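Local coordinates for putative isochorismatase (Bordetella bronchiseptica, PDB 3UAO), which catalyses the hydrolysis of maleamate to maleate and ammonia, a step in the bacterial breakdown of nicotinate (vitamin B3), at residues Arg82-Ile93 with Leu128-Lys139; Ile49-Ala57 with Pro120-Leu128. One frame throughout, in Å; residues are numbered along the deposited sequence.

Interaction 1 of 2, residues Arg82-Ile93 with Leu128-Lys139; sequences RERGWAVAHSRI and LAPQAGEYVVRK
Glu134, just ahead of Tyr135 in the chain, reaches to Arg82 in helix 67-84, and its side chain can be followed outward. CB lies against Val88 O. With CG anti to the carbonyl carbon (chi1 -65°) and the chain extended beyond it, CG runs alongside Val88, 3.6 Å from Val88 CB, and the carboxylate comes to lie nearly coplanar with the guanidinium of Arg82. The grip is side-on: Arg82 NE binds Glu134 OE2 at 2.8 Å, almost straight at 174°, on the syn lone pair, while Arg82 NH2 takes OE1. OE1 accepts twice more, from opposite faces of the carboxylate: His90 NE2 at 2.8 Å over one, Gln131 N over the other. Arginine suits its place because a further N-H of NH2 reaches Ala129 O, and because its flat group carries the amide of Gln131 stacked on one face, the planes 3° apart. Over the His90 ring sits Pro130, CG 4.0 Å from the centroid, in a CH-pi contact.

From here strands 87-93 and 135-139 run parallel in the central Rossmann-like sheet, starting with Tyr135 N to Val88 O and His90 N to Tyr135 O. Farther along, the guanidinium groups of Arg92 and Arg138 share Glu117. Three donors on Glu134 OE1, one from a cation, would probably favour the charged carboxylate and fix its rotation beside Arg82 and His90.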
loop_
_atom_site.group_PDB
_atom_site.type_symbol
_atom_site.label_atom_id
_atom_site.label_comp_id
_atom_site.label_asym_id
_atom_site.label_seq_id
_atom_site.Cartn_x
_atom_site.Cartn_y
_atom_site.Cartn_z
ATOM N N ARG A 82 1.598 -11.963 26.212
ATOM C CA ARG A 82 0.779 -13.171 26.316
ATOM C C ARG A 82 -0.094 -13.205 27.580
ATOM O O ARG A 82 -1.229 -13.590 27.505
ATOM C CB ARG A 82 1.663 -14.419 26.237
ATOM C CG ARG A 82 2.260 -14.613 24.869
ATOM C CD ARG A 82 3.428 -15.520 24.892
ATOM N NE ARG A 82 3.888 -15.771 23.537
ATOM C CZ ARG A 82 4.985 -16.442 23.196
ATOM N NH1 ARG A 82 5.829 -16.946 24.107
ATOM N NH2 ARG A 82 5.238 -16.598 21.901
ATOM N N GLU A 83 0.430 -12.778 28.728
ATOM C CA GLU A 83 -0.423 -12.639 29.913
ATOM C C GLU A 83 -1.560 -11.617 29.699
ATOM O O GLU A 83 -2.681 -11.804 30.171
ATOM C CB GLU A 83 0.386 -12.273 31.174
ATOM C CG GLU A 83 -0.468 -12.245 32.503
ATOM C CD GLU A 83 0.351 -11.864 33.744
ATOM O OE1 GLU A 83 0.979 -12.761 34.339
ATOM O OE2 GLU A 83 0.352 -10.672 34.140
ATOM N N ARG A 84 -1.285 -10.544 28.976
ATOM C CA ARG A 84 -2.281 -9.506 28.826
ATOM C C ARG A 84 -3.246 -9.724 27.658
ATOM O O ARG A 84 -4.215 -9.007 27.527
ATOM C CB ARG A 84 -1.586 -8.160 28.756
ATOM C CG ARG A 84 -0.938 -7.800 30.082
ATOM C CD ARG A 84 0.085 -6.717 29.932
ATOM N NE ARG A 84 0.822 -6.476 31.168
ATOM C CZ ARG A 84 1.484 -5.357 31.464
ATOM N NH1 ARG A 84 1.529 -4.337 30.610
ATOM N NH2 ARG A 84 2.119 -5.261 32.629
ATOM N N GLY A 85 -3.022 -10.746 26.845
ATOM C CA GLY A 85 -3.891 -11.010 25.697
ATOM C C GLY A 85 -3.709 -9.990 24.573
ATOM O O GLY A 85 -4.667 -9.588 23.935
ATOM N N TRP A 86 -2.463 -9.574 24.346
ATOM C CA TRP A 86 -2.161 -8.532 23.384
ATOM C C TRP A 86 -1.976 -9.189 22.049
ATOM O O TRP A 86 -1.352 -10.221 21.972
ATOM C CB TRP A 86 -0.854 -7.810 23.736
ATOM C CG TRP A 86 -0.938 -6.827 24.825
ATOM C CD1 TRP A 86 -2.049 -6.401 25.456
ATOM C CD2 TRP A 86 0.147 -6.088 25.373
ATOM N NE1 TRP A 86 -1.730 -5.453 26.398
ATOM C CE2 TRP A 86 -0.383 -5.244 26.366
ATOM C CE3 TRP A 86 1.532 -6.076 25.141
ATOM C CZ2 TRP A 86 0.415 -4.389 27.125
ATOM C CZ3 TRP A 86 2.326 -5.222 25.891
ATOM C CH2 TRP A 86 1.768 -4.390 26.866
ATOM N N ALA A 87 -2.502 -8.597 20.991
ATOM C CA ALA A 87 -2.183 -9.071 19.660
ATOM C C ALA A 87 -0.642 -9.172 19.560
ATOM O O ALA A 87 0.075 -8.292 20.046
ATOM C CB ALA A 87 -2.751 -8.105 18.601
ATOM N N VAL A 88 -0.131 -10.237 18.956
ATOM C CA VAL A 88 1.324 -10.379 18.801
ATOM C C VAL A 88 1.703 -10.826 17.378
ATOM O O VAL A 88 1.099 -11.757 16.844
ATOM C CB VAL A 88 1.927 -11.334 19.843
ATOM C CG1 VAL A 88 3.473 -11.416 19.689
ATOM C CG2 VAL A 88 1.576 -10.864 21.222
ATOM N N ALA A 89 2.681 -10.116 16.788
ATOM C CA ALA A 89 3.121 -10.330 15.409
ATOM C C ALA A 89 4.633 -10.416 15.369
ATOM O O ALA A 89 5.317 -9.665 16.028
ATOM C CB ALA A 89 2.639 -9.211 14.504
ATOM N N HIS A 90 5.135 -11.375 14.618
ATOM C CA HIS A 90 6.556 -11.571 14.426
ATOM C C HIS A 90 6.846 -11.406 12.931
ATOM O O HIS A 90 6.034 -11.769 12.090
ATOM C CB HIS A 90 6.946 -12.994 14.854
ATOM C CG HIS A 90 6.440 -13.391 16.207
ATOM N ND1 HIS A 90 7.260 -13.480 17.310
ATOM C CD2 HIS A 90 5.196 -13.716 16.636
ATOM C CE1 HIS A 90 6.542 -13.857 18.360
ATOM N NE2 HIS A 90 5.287 -14.008 17.976
ATOM N N SER A 91 8.004 -10.858 12.610
ATOM C CA SER A 91 8.390 -10.654 11.240
ATOM C C SER A 91 9.633 -11.508 10.980
ATOM O O SER A 91 10.425 -11.810 11.877
ATOM C CB SER A 91 8.661 -9.151 10.979
ATOM O OG SER A 91 10.038 -8.831 11.053
ATOM N N ARG A 92 9.791 -11.892 9.729
ATOM C CA ARG A 92 10.950 -12.663 9.272
ATOM C C ARG A 92 11.226 -12.176 7.873
ATOM O O ARG A 92 10.269 -11.918 7.152
ATOM C CB ARG A 92 10.615 -14.161 9.168
ATOM C CG ARG A 92 10.279 -14.860 10.474
ATOM C CD ARG A 92 9.813 -16.275 10.234
ATOM N NE ARG A 92 10.814 -16.992 9.443
ATOM C CZ ARG A 92 10.579 -18.013 8.620
ATOM N NH1 ARG A 92 9.364 -18.508 8.452
ATOM N NH2 ARG A 92 11.584 -18.523 7.952
ATOM N N ILE A 93 12.500 -12.003 7.498
ATOM C CA ILE A 93 12.856 -11.773 6.103
ATOM C C ILE A 93 12.895 -13.130 5.450
ATOM O O ILE A 93 13.507 -14.080 5.984
ATOM C CB ILE A 93 14.170 -11.003 5.944
ATOM C CG1 ILE A 93 13.996 -9.572 6.465
ATOM C CG2 ILE A 93 14.599 -10.869 4.461
ATOM C CD1 ILE A 93 15.294 -8.728 6.508
ATOM N N LEU A 128 12.197 -16.783 21.338
ATOM C CA LEU A 128 10.961 -16.007 21.096
ATOM C C LEU A 128 9.951 -16.734 20.214
ATOM O O LEU A 128 9.138 -16.097 19.525
ATOM C CB LEU A 128 11.330 -14.644 20.485
ATOM C CG LEU A 128 12.265 -13.799 21.344
ATOM C CD1 LEU A 128 12.922 -12.699 20.514
ATOM C CD2 LEU A 128 11.497 -13.211 22.477
ATOM N N ALA A 129 9.992 -18.068 20.236
ATOM C CA ALA A 129 9.199 -18.862 19.290
ATOM C C ALA A 129 7.758 -18.414 19.407
ATOM O O ALA A 129 7.272 -18.228 20.516
ATOM C CB ALA A 129 9.314 -20.355 19.582
ATOM N N PRO A 130 7.078 -18.213 18.264
ATOM C CA PRO A 130 5.645 -17.930 18.175
ATOM C C PRO A 130 4.700 -18.974 18.790
ATOM O O PRO A 130 5.024 -20.144 18.877
ATOM C CB PRO A 130 5.407 -17.897 16.659
ATOM C CG PRO A 130 6.682 -17.447 16.105
ATOM C CD PRO A 130 7.722 -18.111 16.940
ATOM N N GLN A 131 3.516 -18.523 19.173
ATOM C CA GLN A 131 2.474 -19.375 19.685
ATOM C C GLN A 131 1.210 -19.190 18.852
ATOM O O GLN A 131 1.157 -18.274 18.027
ATOM C CB GLN A 131 2.189 -19.004 21.124
ATOM C CG GLN A 131 3.258 -19.484 22.075
ATOM C CD GLN A 131 2.885 -19.252 23.522
ATOM O OE1 GLN A 131 1.883 -18.577 23.815
ATOM N NE2 GLN A 131 3.685 -19.796 24.438
ATOM N N ALA A 132 0.210 -20.045 19.112
ATOM C CA ALA A 132 -1.115 -20.003 18.482
ATOM C C ALA A 132 -1.720 -18.595 18.485
ATOM O O ALA A 132 -1.873 -17.995 19.562
ATOM C CB ALA A 132 -2.097 -21.002 19.200
ATOM N N GLY A 133 -2.011 -18.066 17.290
ATOM C CA GLY A 133 -2.727 -16.789 17.119
ATOM C C GLY A 133 -1.823 -15.584 16.891
ATOM O O GLY A 133 -2.298 -14.483 16.637
ATOM N N GLU A 134 -0.524 -15.812 17.009
ATOM C CA GLU A 134 0.469 -14.790 16.826
ATOM C C GLU A 134 0.954 -14.882 15.379
ATOM O O GLU A 134 1.283 -15.969 14.885
ATOM C CB GLU A 134 1.637 -14.990 17.789
ATOM C CG GLU A 134 1.285 -14.838 19.260
ATOM C CD GLU A 134 2.476 -15.064 20.172
ATOM O OE1 GLU A 134 3.576 -15.400 19.671
ATOM O OE2 GLU A 134 2.297 -14.911 21.400
ATOM N N TYR A 135 1.007 -13.725 14.724
ATOM C CA TYR A 135 1.080 -13.649 13.292
ATOM C C TYR A 135 2.517 -13.536 12.865
ATOM O O TYR A 135 3.268 -12.720 13.414
ATOM C CB TYR A 135 0.278 -12.431 12.810
ATOM C CG TYR A 135 0.228 -12.232 11.319
ATOM C CD1 TYR A 135 0.039 -13.296 10.454
ATOM C CD2 TYR A 135 0.352 -10.986 10.776
ATOM C CE1 TYR A 135 0.003 -13.111 9.098
ATOM C CE2 TYR A 135 0.310 -10.799 9.421
ATOM C CZ TYR A 135 0.118 -11.869 8.587
ATOM O OH TYR A 135 0.074 -11.667 7.213
ATOM N N VAL A 136 2.909 -14.361 11.898
ATOM C CA VAL A 136 4.279 -14.359 11.382
ATOM C C VAL A 136 4.198 -13.721 10.027
ATOM O O VAL A 136 3.629 -14.267 9.101
ATOM C CB VAL A 136 4.871 -15.790 11.270
ATOM C CG1 VAL A 136 6.322 -15.764 10.817
ATOM C CG2 VAL A 136 4.709 -16.547 12.618
ATOM N N VAL A 137 4.748 -12.531 9.910
ATOM C CA VAL A 137 4.702 -11.848 8.666
ATOM C C VAL A 137 6.072 -12.001 8.017
ATOM O O VAL A 137 7.109 -11.839 8.661
ATOM C CB VAL A 137 4.191 -10.388 8.813
ATOM C CG1 VAL A 137 4.786 -9.732 9.924
ATOM C CG2 VAL A 137 4.470 -9.596 7.564
ATOM N N ARG A 138 6.039 -12.378 6.730
ATOM C CA ARG A 138 7.216 -12.603 5.920
ATOM C C ARG A 138 7.366 -11.445 5.001
ATOM O O ARG A 138 6.383 -10.943 4.460
ATOM C CB ARG A 138 7.064 -13.858 5.095
ATOM C CG ARG A 138 7.284 -15.168 5.885
ATOM C CD ARG A 138 6.460 -16.283 5.252
ATOM N NE ARG A 138 6.645 -17.555 5.931
ATOM C CZ ARG A 138 5.781 -18.125 6.780
ATOM N NH1 ARG A 138 4.612 -17.553 7.074
ATOM N NH2 ARG A 138 6.090 -19.316 7.316
ATOM N N LYS A 139 8.613 -11.010 4.809
ATOM C CA LYS A 139 8.863 -9.819 4.069
ATOM C C LYS A 139 10.160 -9.992 3.319
ATOM O O LYS A 139 10.989 -10.816 3.690
ATOM C CB LYS A 139 8.913 -8.623 5.032
ATOM C CG LYS A 139 10.133 -8.570 6.006
ATOM C CD LYS A 139 9.782 -7.720 7.212
ATOM C CE LYS A 139 10.975 -7.394 8.134
ATOM N NZ LYS A 139 12.199 -6.948 7.372
#

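Interaction 2 of 2, residues Ile49-Ala57 with Pro120-Leu128; sequences IVDFVNGFA and PASAIVPQL
Ala123 O receives the backbone N-H of Asn54 at 2.9 Å, nearly in line with its C=O bond, while Gly55 N turns to Ala121 O, also at 2.9 Å and on a lone pair in the carbonyl plane. Both donors lie in the first turn of helix 54-57, so the loop supplies acceptors to amides that have no helical carbonyl before them. Glycine fits at 55 because the carbonyl of Ala121 lies close where a side chain would begin. On the other side of Val53, the N-cap residue, Val125 N returns a bond to Phe52 O (3.1 Å, 156°).

Branched side chains fill the angles between these bonds. Val125 CG1, anti to its carbonyl carbon (chi1 -63°), lies 3.3 Å from Phe52 O and meets Ala57 CB at 4.0 Å. Val53 CG1 rests on Ser122 O. The Leu128 methyl CD1 approaches Phe52 CD2 obliquely at 3.5 Å and touches Ile49 CG2, while Ile71 of helix 67-84 packs against Phe52.

The loop runs antiparallel to the chain leaving strand 45-50, with a single bridge at Val53 and Ile124 just after the inverse gamma turn centred on Phe52. Loop carbonyls satisfy the first helix amides, and apolar side chains do the rest.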
loop_
_atom_site.group_PDB
_atom_site.type_symbol
_atom_site.label_atom_id
_atom_site.label_comp_id
_atom_site.label_asym_id
_atom_site.label_seq_id
_atom_site.Cartn_x
_atom_site.Cartn_y
_atom_site.Cartn_z
ATOM N N ILE A 49 7.584 -7.912 17.034
ATOM C CA ILE A 49 8.977 -8.261 17.185
ATOM C C ILE A 49 9.574 -8.394 15.787
ATOM O O ILE A 49 9.250 -9.331 15.047
ATOM C CB ILE A 49 9.142 -9.580 17.944
ATOM C CG1 ILE A 49 8.383 -9.553 19.280
ATOM C CG2 ILE A 49 10.599 -9.873 18.206
ATOM C CD1 ILE A 49 8.412 -10.875 20.008
ATOM N N VAL A 50 10.448 -7.482 15.392
ATOM C CA VAL A 50 10.907 -7.516 13.997
ATOM C C VAL A 50 12.247 -8.227 13.790
ATOM O O VAL A 50 13.247 -7.838 14.338
ATOM C CB VAL A 50 10.760 -6.111 13.232
ATOM C CG1 VAL A 50 10.040 -5.087 14.070
ATOM C CG2 VAL A 50 12.026 -5.608 12.700
ATOM N N ASP A 51 12.204 -9.320 13.043
ATOM C CA ASP A 51 13.387 -10.025 12.554
ATOM C C ASP A 51 14.377 -10.540 13.584
ATOM O O ASP A 51 15.570 -10.656 13.304
ATOM C CB ASP A 51 14.142 -9.152 11.540
ATOM C CG ASP A 51 13.326 -8.836 10.345
ATOM O OD1 ASP A 51 12.283 -9.489 10.141
ATOM O OD2 ASP A 51 13.725 -7.907 9.620
ATOM N N PHE A 52 13.912 -10.888 14.762
ATOM C CA PHE A 52 14.792 -11.564 15.708
ATOM C C PHE A 52 14.978 -13.018 15.285
ATOM O O PHE A 52 14.425 -13.924 15.907
ATOM C CB PHE A 52 14.258 -11.457 17.138
ATOM C CG PHE A 52 14.725 -10.236 17.863
ATOM C CD1 PHE A 52 15.856 -9.555 17.447
ATOM C CD2 PHE A 52 14.057 -9.799 19.005
ATOM C CE1 PHE A 52 16.296 -8.468 18.158
ATOM C CE2 PHE A 52 14.501 -8.730 19.712
ATOM C CZ PHE A 52 15.614 -8.062 19.305
ATOM N N VAL A 53 15.775 -13.209 14.224
ATOM C CA VAL A 53 15.947 -14.508 13.574
ATOM C C VAL A 53 17.394 -14.945 13.741
ATOM O O VAL A 53 18.265 -14.105 13.945
ATOM C CB VAL A 53 15.513 -14.471 12.078
ATOM C CG1 VAL A 53 14.060 -14.045 11.965
ATOM C CG2 VAL A 53 16.387 -13.558 11.257
ATOM N N ASN A 54 17.653 -16.253 13.690
ATOM C CA ASN A 54 18.987 -16.808 14.033
ATOM C C ASN A 54 20.165 -16.062 13.343
ATOM O O ASN A 54 21.235 -15.904 13.924
ATOM C CB ASN A 54 19.069 -18.318 13.697
ATOM C CG ASN A 54 18.137 -19.191 14.549
ATOM O OD1 ASN A 54 17.386 -20.036 14.031
ATOM N ND2 ASN A 54 18.184 -18.994 15.848
ATOM N N GLY A 55 19.969 -15.620 12.108
ATOM C CA GLY A 55 21.019 -14.964 11.362
ATOM C C GLY A 55 21.360 -13.572 11.869
ATOM O O GLY A 55 22.484 -13.107 11.697
ATOM N N PHE A 56 20.396 -12.892 12.483
ATOM C CA PHE A 56 20.647 -11.584 13.147
ATOM C C PHE A 56 21.131 -11.704 14.621
ATOM O O PHE A 56 21.680 -10.753 15.179
ATOM C CB PHE A 56 19.396 -10.705 13.061
ATOM C CG PHE A 56 19.186 -10.099 11.716
ATOM C CD1 PHE A 56 19.735 -8.882 11.402
ATOM C CD2 PHE A 56 18.447 -10.750 10.769
ATOM C CE1 PHE A 56 19.548 -8.325 10.141
ATOM C CE2 PHE A 56 18.260 -10.212 9.517
ATOM C CZ PHE A 56 18.812 -8.995 9.198
ATOM N N ALA A 57 20.897 -12.859 15.244
ATOM C CA ALA A 57 21.416 -13.149 16.589
ATOM C C ALA A 57 22.880 -13.559 16.532
ATOM O O ALA A 57 23.667 -13.062 17.310
ATOM C CB ALA A 57 20.595 -14.255 17.285
ATOM N N PRO A 120 17.981 -22.129 8.397
ATOM C CA PRO A 120 17.833 -21.850 9.825
ATOM C C PRO A 120 18.132 -20.376 10.147
ATOM O O PRO A 120 17.529 -19.821 11.055
ATOM C CB PRO A 120 18.840 -22.810 10.497
ATOM C CG PRO A 120 19.825 -23.203 9.394
ATOM C CD PRO A 120 18.989 -23.178 8.129
ATOM N N ALA A 121 19.033 -19.752 9.384
ATOM C CA ALA A 121 19.321 -18.321 9.521
ATOM C C ALA A 121 18.031 -17.479 9.564
ATOM O O ALA A 121 17.921 -16.509 10.317
ATOM C CB ALA A 121 20.226 -17.865 8.393
ATOM N N SER A 122 17.041 -17.870 8.779
ATOM C CA SER A 122 15.848 -17.046 8.620
ATOM C C SER A 122 14.808 -17.308 9.701
ATOM O O SER A 122 13.861 -16.561 9.815
ATOM C CB SER A 122 15.226 -17.305 7.259
ATOM O OG SER A 122 14.508 -18.534 7.247
ATOM N N ALA A 123 14.988 -18.366 10.484
ATOM C CA ALA A 123 14.008 -18.755 11.486
ATOM C C ALA A 123 14.030 -17.847 12.707
ATOM O O ALA A 123 15.094 -17.376 13.130
ATOM C CB ALA A 123 14.247 -20.200 11.930
ATOM N N ILE A 124 12.857 -17.672 13.311
ATOM C CA ILE A 124 12.751 -16.999 14.617
ATOM C C ILE A 124 13.537 -17.740 15.717
ATOM O O ILE A 124 13.557 -18.957 15.763
ATOM C CB ILE A 124 11.292 -16.827 15.036
ATOM C CG1 ILE A 124 10.625 -15.800 14.105
ATOM C CG2 ILE A 124 11.231 -16.406 16.508
ATOM C CD1 ILE A 124 9.141 -15.515 14.411
ATOM N N VAL A 125 14.201 -16.977 16.577
ATOM C CA VAL A 125 15.137 -17.541 17.552
ATOM C C VAL A 125 14.340 -18.301 18.583
ATOM O O VAL A 125 13.313 -17.816 19.018
ATOM C CB VAL A 125 16.005 -16.458 18.257
ATOM C CG1 VAL A 125 16.891 -15.728 17.237
ATOM C CG2 VAL A 125 15.152 -15.495 19.055
ATOM N N PRO A 126 14.810 -19.494 18.986
ATOM C CA PRO A 126 14.032 -20.333 19.897
ATOM C C PRO A 126 13.552 -19.589 21.120
ATOM O O PRO A 126 12.456 -19.870 21.580
ATOM C CB PRO A 126 15.013 -21.444 20.286
ATOM C CG PRO A 126 15.925 -21.550 19.102
ATOM C CD PRO A 126 16.121 -20.103 18.693
ATOM N N GLN A 127 14.344 -18.634 21.605
ATOM C CA GLN A 127 13.963 -17.770 22.727
ATOM C C GLN A 127 12.602 -17.075 22.575
ATOM O O GLN A 127 11.936 -16.775 23.579
ATOM C CB GLN A 127 15.017 -16.679 22.931
ATOM C CG GLN A 127 16.405 -17.185 23.280
ATOM C CD GLN A 127 17.385 -17.188 22.115
ATOM O OE1 GLN A 127 17.469 -16.233 21.365
ATOM N NE2 GLN A 127 18.161 -18.261 21.990
ATOM N N LEU A 128 12.197 -16.783 21.338
ATOM C CA LEU A 128 10.961 -16.007 21.096
ATOM C C LEU A 128 9.951 -16.734 20.214
ATOM O O LEU A 128 9.138 -16.097 19.525
ATOM C CB LEU A 128 11.330 -14.644 20.485
ATOM C CG LEU A 128 12.265 -13.799 21.344
ATOM C CD1 LEU A 128 12.922 -12.699 20.514
ATOM C CD2 LEU A 128 11.497 -13.211 22.477
#

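Overall arrangement
Interactions 1 and 2 have centres about 12 Å apart and meet on one parallel sheet, where strand 87-93 lies between 45-50 and 135-139, the outermost strand of this chain. Their segments alternate along the chain and share Leu128, so the loop of interaction 2 runs on, through the turn at 131-134, to strand 135-139. Side-chain contacts joining the regions include Lys139 NZ, also held by Thr141 O, in a salt bridge with Asp51 OD2, and Ser122 OG, bonded to Lys116 O, which probably also hydrogen-bonds Arg92 NH2, whose guanidinium is paired with Glu117. Asp51 and Lys139 probably correspond to the Asp-Lys pair of the cysteine-dependent hydrolases of this family, consistent with a catalytic role.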